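Local coordinates for 50S ribosomal protein L10 (Thermotoga maritima, PDB 1ZAV) that forms part of the ribosomal stalk, binding large-subunit rRNA and L7/L12 dimers, and probably helps the ribosome engage GTP-bound translation factors, at residues A[18-31]-A[78-91]. Numbering follows the deposited sequence.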
loop_
_atom_site.group_PDB
_atom_site.type_symbol
_atom_site.label_atom_id
_atom_site.label_comp_id
_atom_site.label_asym_id
_atom_site.label_seq_id
_atom_site.Cartn_x
_atom_site.Cartn_y
_atom_site.Cartn_z
ATOM N N ILE A 18 -14.781 -22.745 22.369
ATOM C CA ILE A 18 -13.450 -22.475 21.837
ATOM C C ILE A 18 -13.580 -21.540 20.638
ATOM O O ILE A 18 -12.919 -20.505 20.581
ATOM C CB ILE A 18 -12.735 -23.761 21.390
ATOM C CG1 ILE A 18 -12.285 -24.564 22.612
ATOM C CG2 ILE A 18 -11.514 -23.411 20.535
ATOM C CD1 ILE A 18 -11.723 -25.922 22.265
ATOM N N PHE A 19 -14.448 -21.895 19.693
ATOM C CA PHE A 19 -14.648 -21.072 18.500
ATOM C C PHE A 19 -15.128 -19.661 18.820
ATOM O O PHE A 19 -15.036 -18.763 17.981
ATOM C CB PHE A 19 -15.634 -21.736 17.522
ATOM C CG PHE A 19 -15.126 -23.015 16.906
ATOM C CD1 PHE A 19 -13.764 -23.318 16.897
ATOM C CD2 PHE A 19 -16.008 -23.907 16.310
ATOM C CE1 PHE A 19 -13.298 -24.493 16.313
ATOM C CE2 PHE A 19 -15.554 -25.085 15.720
ATOM C CZ PHE A 19 -14.192 -25.379 15.721
ATOM N N LYS A 20 -15.649 -19.457 20.027
ATOM C CA LYS A 20 -16.107 -18.132 20.415
ATOM C C LYS A 20 -14.939 -17.230 20.799
ATOM O O LYS A 20 -15.100 -16.015 20.908
ATOM C CB LYS A 20 -17.082 -18.211 21.597
ATOM C CG LYS A 20 -18.486 -18.670 21.242
ATOM C CD LYS A 20 -19.435 -18.463 22.418
ATOM C CE LYS A 20 -19.541 -16.987 22.792
ATOM N NZ LYS A 20 -20.304 -16.779 24.055
ATOM N N LYS A 21 -13.761 -17.809 21.007
ATOM C CA LYS A 21 -12.617 -16.994 21.394
ATOM C C LYS A 21 -11.420 -17.054 20.443
ATOM O O LYS A 21 -10.416 -16.388 20.673
ATOM C CB LYS A 21 -12.148 -17.371 22.801
ATOM C CG LYS A 21 -11.299 -18.630 22.877
ATOM C CD LYS A 21 -10.433 -18.602 24.141
ATOM C CE LYS A 21 -9.397 -19.718 24.151
ATOM N NZ LYS A 21 -8.381 -19.528 25.227
ATOM N N THR A 22 -11.528 -17.848 19.387
ATOM C CA THR A 22 -10.446 -17.999 18.414
ATOM C C THR A 22 -10.274 -16.784 17.515
ATOM O O THR A 22 -11.226 -16.041 17.275
ATOM C CB THR A 22 -10.702 -19.204 17.516
ATOM O OG1 THR A 22 -12.045 -19.138 17.012
ATOM C CG2 THR A 22 -10.499 -20.494 18.296
ATOM N N SER A 23 -9.053 -16.591 17.017
ATOM C CA SER A 23 -8.751 -15.476 16.129
ATOM C C SER A 23 -8.571 -16.020 14.710
ATOM O O SER A 23 -8.454 -15.266 13.746
ATOM C CB SER A 23 -7.482 -14.753 16.589
ATOM O OG SER A 23 -6.331 -15.565 16.433
ATOM N N LEU A 24 -8.558 -17.341 14.603
ATOM C CA LEU A 24 -8.415 -18.024 13.330
ATOM C C LEU A 24 -9.031 -19.411 13.404
ATOM O O LEU A 24 -8.899 -20.117 14.406
ATOM C CB LEU A 24 -6.926 -18.161 12.939
ATOM C CG LEU A 24 -6.656 -19.176 11.814
ATOM C CD1 LEU A 24 -7.216 -18.623 10.512
ATOM C CD2 LEU A 24 -5.156 -19.443 11.651
ATOM N N ILE A 25 -9.732 -19.767 12.337
ATOM C CA ILE A 25 -10.336 -21.074 12.165
ATOM C C ILE A 25 -10.101 -21.326 10.675
ATOM O O ILE A 25 -10.661 -20.631 9.831
ATOM C CB ILE A 25 -11.873 -21.086 12.448
ATOM C CG1 ILE A 25 -12.145 -20.749 13.916
ATOM C CG2 ILE A 25 -12.444 -22.466 12.146
ATOM C CD1 ILE A 25 -13.649 -20.628 14.263
ATOM N N LEU A 26 -9.233 -22.278 10.355
ATOM C CA LEU A 26 -8.953 -22.609 8.966
ATOM C C LEU A 26 -9.278 -24.083 8.746
ATOM O O LEU A 26 -8.854 -24.958 9.510
ATOM C CB LEU A 26 -7.485 -22.290 8.621
ATOM C CG LEU A 26 -7.020 -22.579 7.187
ATOM C CD1 LEU A 26 -5.799 -21.742 6.840
ATOM C CD2 LEU A 26 -6.727 -24.057 7.044
ATOM N N PHE A 27 -10.049 -24.357 7.697
ATOM C CA PHE A 27 -10.469 -25.712 7.393
ATOM C C PHE A 27 -9.589 -26.335 6.338
ATOM O O PHE A 27 -9.421 -25.767 5.263
ATOM C CB PHE A 27 -11.912 -25.682 6.921
ATOM C CG PHE A 27 -12.841 -25.052 7.914
ATOM C CD1 PHE A 27 -13.366 -25.803 8.965
ATOM C CD2 PHE A 27 -13.176 -23.702 7.812
ATOM C CE1 PHE A 27 -14.224 -25.215 9.908
ATOM C CE2 PHE A 27 -14.033 -23.102 8.749
ATOM C CZ PHE A 27 -14.556 -23.867 9.796
ATOM N N ALA A 28 -9.056 -27.513 6.650
ATOM C CA ALA A 28 -8.154 -28.227 5.748
ATOM C C ALA A 28 -8.495 -29.693 5.502
ATOM O O ALA A 28 -9.000 -30.395 6.384
ATOM C CB ALA A 28 -6.730 -28.132 6.283
ATOM N N ASP A 29 -8.203 -30.146 4.287
ATOM C CA ASP A 29 -8.392 -31.535 3.894
ATOM C C ASP A 29 -7.050 -32.168 4.251
ATOM O O ASP A 29 -6.035 -31.836 3.641
ATOM C CB ASP A 29 -8.621 -31.633 2.382
ATOM C CG ASP A 29 -8.625 -33.064 1.876
ATOM O OD1 ASP A 29 -8.157 -33.971 2.599
ATOM O OD2 ASP A 29 -9.084 -33.283 0.737
ATOM N N PHE A 30 -7.037 -33.059 5.237
ATOM C CA PHE A 30 -5.792 -33.690 5.664
ATOM C C PHE A 30 -5.756 -35.186 5.340
ATOM O O PHE A 30 -4.932 -35.937 5.879
ATOM C CB PHE A 30 -5.601 -33.463 7.168
ATOM C CG PHE A 30 -4.175 -33.603 7.636
ATOM C CD1 PHE A 30 -3.181 -32.764 7.138
ATOM C CD2 PHE A 30 -3.830 -34.567 8.583
ATOM C CE1 PHE A 30 -1.859 -32.875 7.578
ATOM C CE2 PHE A 30 -2.511 -34.688 9.031
ATOM C CZ PHE A 30 -1.524 -33.841 8.525
ATOM N N LEU A 31 -6.651 -35.610 4.451
ATOM C CA LEU A 31 -6.734 -37.007 4.037
ATOM C C LEU A 31 -5.424 -37.452 3.394
ATOM O O LEU A 31 -4.793 -36.683 2.674
ATOM C CB LEU A 31 -7.878 -37.193 3.033
ATOM C CG LEU A 31 -9.296 -36.914 3.541
ATOM C CD1 LEU A 31 -10.271 -36.911 2.378
ATOM C CD2 LEU A 31 -9.683 -37.969 4.560
ATOM N N PHE A 78 -17.289 -25.203 3.752
ATOM C CA PHE A 78 -15.981 -25.637 4.245
ATOM C C PHE A 78 -16.005 -27.030 4.877
ATOM O O PHE A 78 -14.948 -27.598 5.158
ATOM C CB PHE A 78 -15.457 -24.651 5.300
ATOM C CG PHE A 78 -15.182 -23.266 4.773
ATOM C CD1 PHE A 78 -15.534 -22.146 5.524
ATOM C CD2 PHE A 78 -14.540 -23.077 3.551
ATOM C CE1 PHE A 78 -15.254 -20.861 5.067
ATOM C CE2 PHE A 78 -14.254 -21.788 3.086
ATOM C CZ PHE A 78 -14.609 -20.680 3.846
ATOM N N LEU A 79 -17.198 -27.580 5.094
ATOM C CA LEU A 79 -17.321 -28.879 5.751
ATOM C C LEU A 79 -17.711 -30.057 4.866
ATOM O O LEU A 79 -18.314 -31.021 5.339
ATOM C CB LEU A 79 -18.319 -28.772 6.908
ATOM C CG LEU A 79 -18.054 -27.639 7.897
ATOM C CD1 LEU A 79 -19.156 -27.626 8.952
ATOM C CD2 LEU A 79 -16.679 -27.814 8.541
ATOM N N LYS A 80 -17.360 -29.989 3.590
ATOM C CA LYS A 80 -17.684 -31.066 2.669
ATOM C C LYS A 80 -16.608 -32.145 2.710
ATOM O O LYS A 80 -15.532 -31.986 2.134
ATOM C CB LYS A 80 -17.833 -30.514 1.246
ATOM C CG LYS A 80 -19.042 -29.598 1.061
ATOM C CD LYS A 80 -20.346 -30.341 1.341
ATOM C CE LYS A 80 -21.576 -29.497 1.012
ATOM N NZ LYS A 80 -21.726 -28.300 1.887
ATOM N N GLY A 81 -16.910 -33.238 3.409
ATOM C CA GLY A 81 -15.973 -34.342 3.525
ATOM C C GLY A 81 -15.141 -34.233 4.788
ATOM O O GLY A 81 -15.213 -33.216 5.478
ATOM N N PRO A 82 -14.347 -35.264 5.127
ATOM C CA PRO A 82 -13.513 -35.217 6.337
ATOM C C PRO A 82 -12.685 -33.934 6.357
ATOM O O PRO A 82 -11.953 -33.636 5.410
ATOM C CB PRO A 82 -12.661 -36.484 6.224
ATOM C CG PRO A 82 -12.647 -36.767 4.743
ATOM C CD PRO A 82 -14.059 -36.471 4.337
ATOM N N THR A 83 -12.812 -33.175 7.437
ATOM C CA THR A 83 -12.117 -31.901 7.546
ATOM C C THR A 83 -11.384 -31.695 8.858
ATOM O O THR A 83 -11.921 -31.947 9.935
ATOM C CB THR A 83 -13.107 -30.742 7.367
ATOM O OG1 THR A 83 -13.878 -30.952 6.177
ATOM C CG2 THR A 83 -12.364 -29.419 7.259
ATOM N N ALA A 84 -10.143 -31.237 8.758
ATOM C CA ALA A 84 -9.340 -30.968 9.937
ATOM C C ALA A 84 -9.484 -29.478 10.181
ATOM O O ALA A 84 -9.805 -28.720 9.259
ATOM C CB ALA A 84 -7.882 -31.329 9.681
ATOM N N VAL A 85 -9.248 -29.045 11.411
ATOM C CA VAL A 85 -9.391 -27.641 11.718
ATOM C C VAL A 85 -8.177 -27.066 12.441
ATOM O O VAL A 85 -7.695 -27.629 13.425
ATOM C CB VAL A 85 -10.688 -27.410 12.562
ATOM C CG1 VAL A 85 -10.555 -28.021 13.941
ATOM C CG2 VAL A 85 -10.977 -25.962 12.670
ATOM N N LEU A 86 -7.692 -25.939 11.934
ATOM C CA LEU A 86 -6.541 -25.249 12.505
ATOM C C LEU A 86 -7.064 -23.985 13.167
ATOM O O LEU A 86 -7.629 -23.124 12.497
ATOM C CB LEU A 86 -5.551 -24.886 11.392
ATOM C CG LEU A 86 -4.225 -24.184 11.698
ATOM C CD1 LEU A 86 -3.434 -24.036 10.400
ATOM C CD2 LEU A 86 -4.469 -22.822 12.314
ATOM N N TYR A 87 -6.894 -23.862 14.478
ATOM C CA TYR A 87 -7.374 -22.665 15.145
ATOM C C TYR A 87 -6.364 -22.087 16.106
ATOM O O TYR A 87 -5.499 -22.804 16.617
ATOM C CB TYR A 87 -8.726 -22.925 15.832
ATOM C CG TYR A 87 -8.724 -24.009 16.879
ATOM C CD1 TYR A 87 -8.214 -23.775 18.151
ATOM C CD2 TYR A 87 -9.269 -25.257 16.607
ATOM C CE1 TYR A 87 -8.255 -24.760 19.133
ATOM C CE2 TYR A 87 -9.315 -26.250 17.579
ATOM C CZ TYR A 87 -8.810 -25.991 18.839
ATOM O OH TYR A 87 -8.875 -26.968 19.798
ATOM N N VAL A 88 -6.462 -20.776 16.310
ATOM C CA VAL A 88 -5.567 -20.049 17.195
ATOM C C VAL A 88 -6.348 -19.404 18.328
ATOM O O VAL A 88 -7.344 -18.718 18.096
ATOM C CB VAL A 88 -4.800 -18.945 16.426
ATOM C CG1 VAL A 88 -3.973 -18.101 17.397
ATOM C CG2 VAL A 88 -3.888 -19.585 15.376
ATOM N N THR A 89 -5.897 -19.633 19.558
ATOM C CA THR A 89 -6.564 -19.057 20.716
ATOM C C THR A 89 -5.688 -17.993 21.373
ATOM O O THR A 89 -6.188 -17.143 22.112
ATOM C CB THR A 89 -6.936 -20.149 21.757
ATOM O OG1 THR A 89 -5.801 -20.980 22.018
ATOM C CG2 THR A 89 -8.075 -21.016 21.235
ATOM N N GLU A 90 -4.386 -18.039 21.105
ATOM C CA GLU A 90 -3.476 -17.055 21.667
ATOM C C GLU A 90 -2.325 -16.768 20.714
ATOM O O GLU A 90 -1.717 -17.691 20.185
ATOM C CB GLU A 90 -2.913 -17.517 23.014
ATOM C CG GLU A 90 -2.238 -16.368 23.754
ATOM C CD GLU A 90 -1.565 -16.776 25.052
ATOM O OE1 GLU A 90 -1.164 -15.866 25.804
ATOM O OE2 GLU A 90 -1.430 -17.990 25.319
ATOM N N GLY A 91 -2.044 -15.483 20.509
ATOM C CA GLY A 91 -0.981 -15.064 19.610
ATOM C C GLY A 91 -1.562 -14.583 18.288
ATOM O O GLY A 91 -2.707 -14.900 17.962
HETATM O O HOH W 1 -9.063 -15.482 22.926
HETATM O O HOH W 2 -5.210 -15.475 19.048
HETATM O O HOH W 3 -9.115 -34.034 6.668
#
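Antiparallel pairing of two inner strands, 24-28 and 83-88, builds the centre of the sheet in this ribosomal stalk protein. At Leu26 and Leu86 each backbone N donates to the other's O, Leu26 N to Leu86 O at 2.8 Å and Leu86 N to Leu26 O at 2.9 Å; Ala28 and Ala84 repeat the exchange. Just before strand 24-28, Ser23 N donates to Val88 O at 2.9 Å.

The two faces are filled differently. On one, Leu24 CD2 meets Val88 CG2 at 3.9 Å, and one of two conformers of Leu86 lies alongside, while helix 94-106 covers the leucines through Val97 and Ile100. The other carries Ile25, Phe27, Val85 and Tyr87. With CG anti to its carbonyl carbon (chi1 -57°), Phe27 lays one ring face against Phe78 CB, which sits 4.0 Å from the ring centroid; the two rings are nearly parallel, planes at 18°, but slid so far apart that they barely overlap. Thr83 CG2 comes up at the edge of the Phe27 ring, and Leu79 CD2 approaches its CE1 obliquely. A serine in place of Phe27 would probably leave Phe78 CB and Leu79 CD2 without the ring they pack on, opening a gap between strand 24-28 and the turn at Phe78 and Leu79.

Across the five-stranded antiparallel sheet the pair lies between 53-58 and 114-119, and the end of helix 5-19 folds back onto it. From that helix Ile18 CG2 rests over a face of the Tyr87 ring, 3.8 Å above its plane and displaced toward the rim, whereas Tyr87 CD2 lies at the edge of the Phe19 ring, near its plane, 4.1 Å from Phe19 CE1. Past the opposite strand end, a water accepts from Phe30 N while donating weakly to Pro82 O.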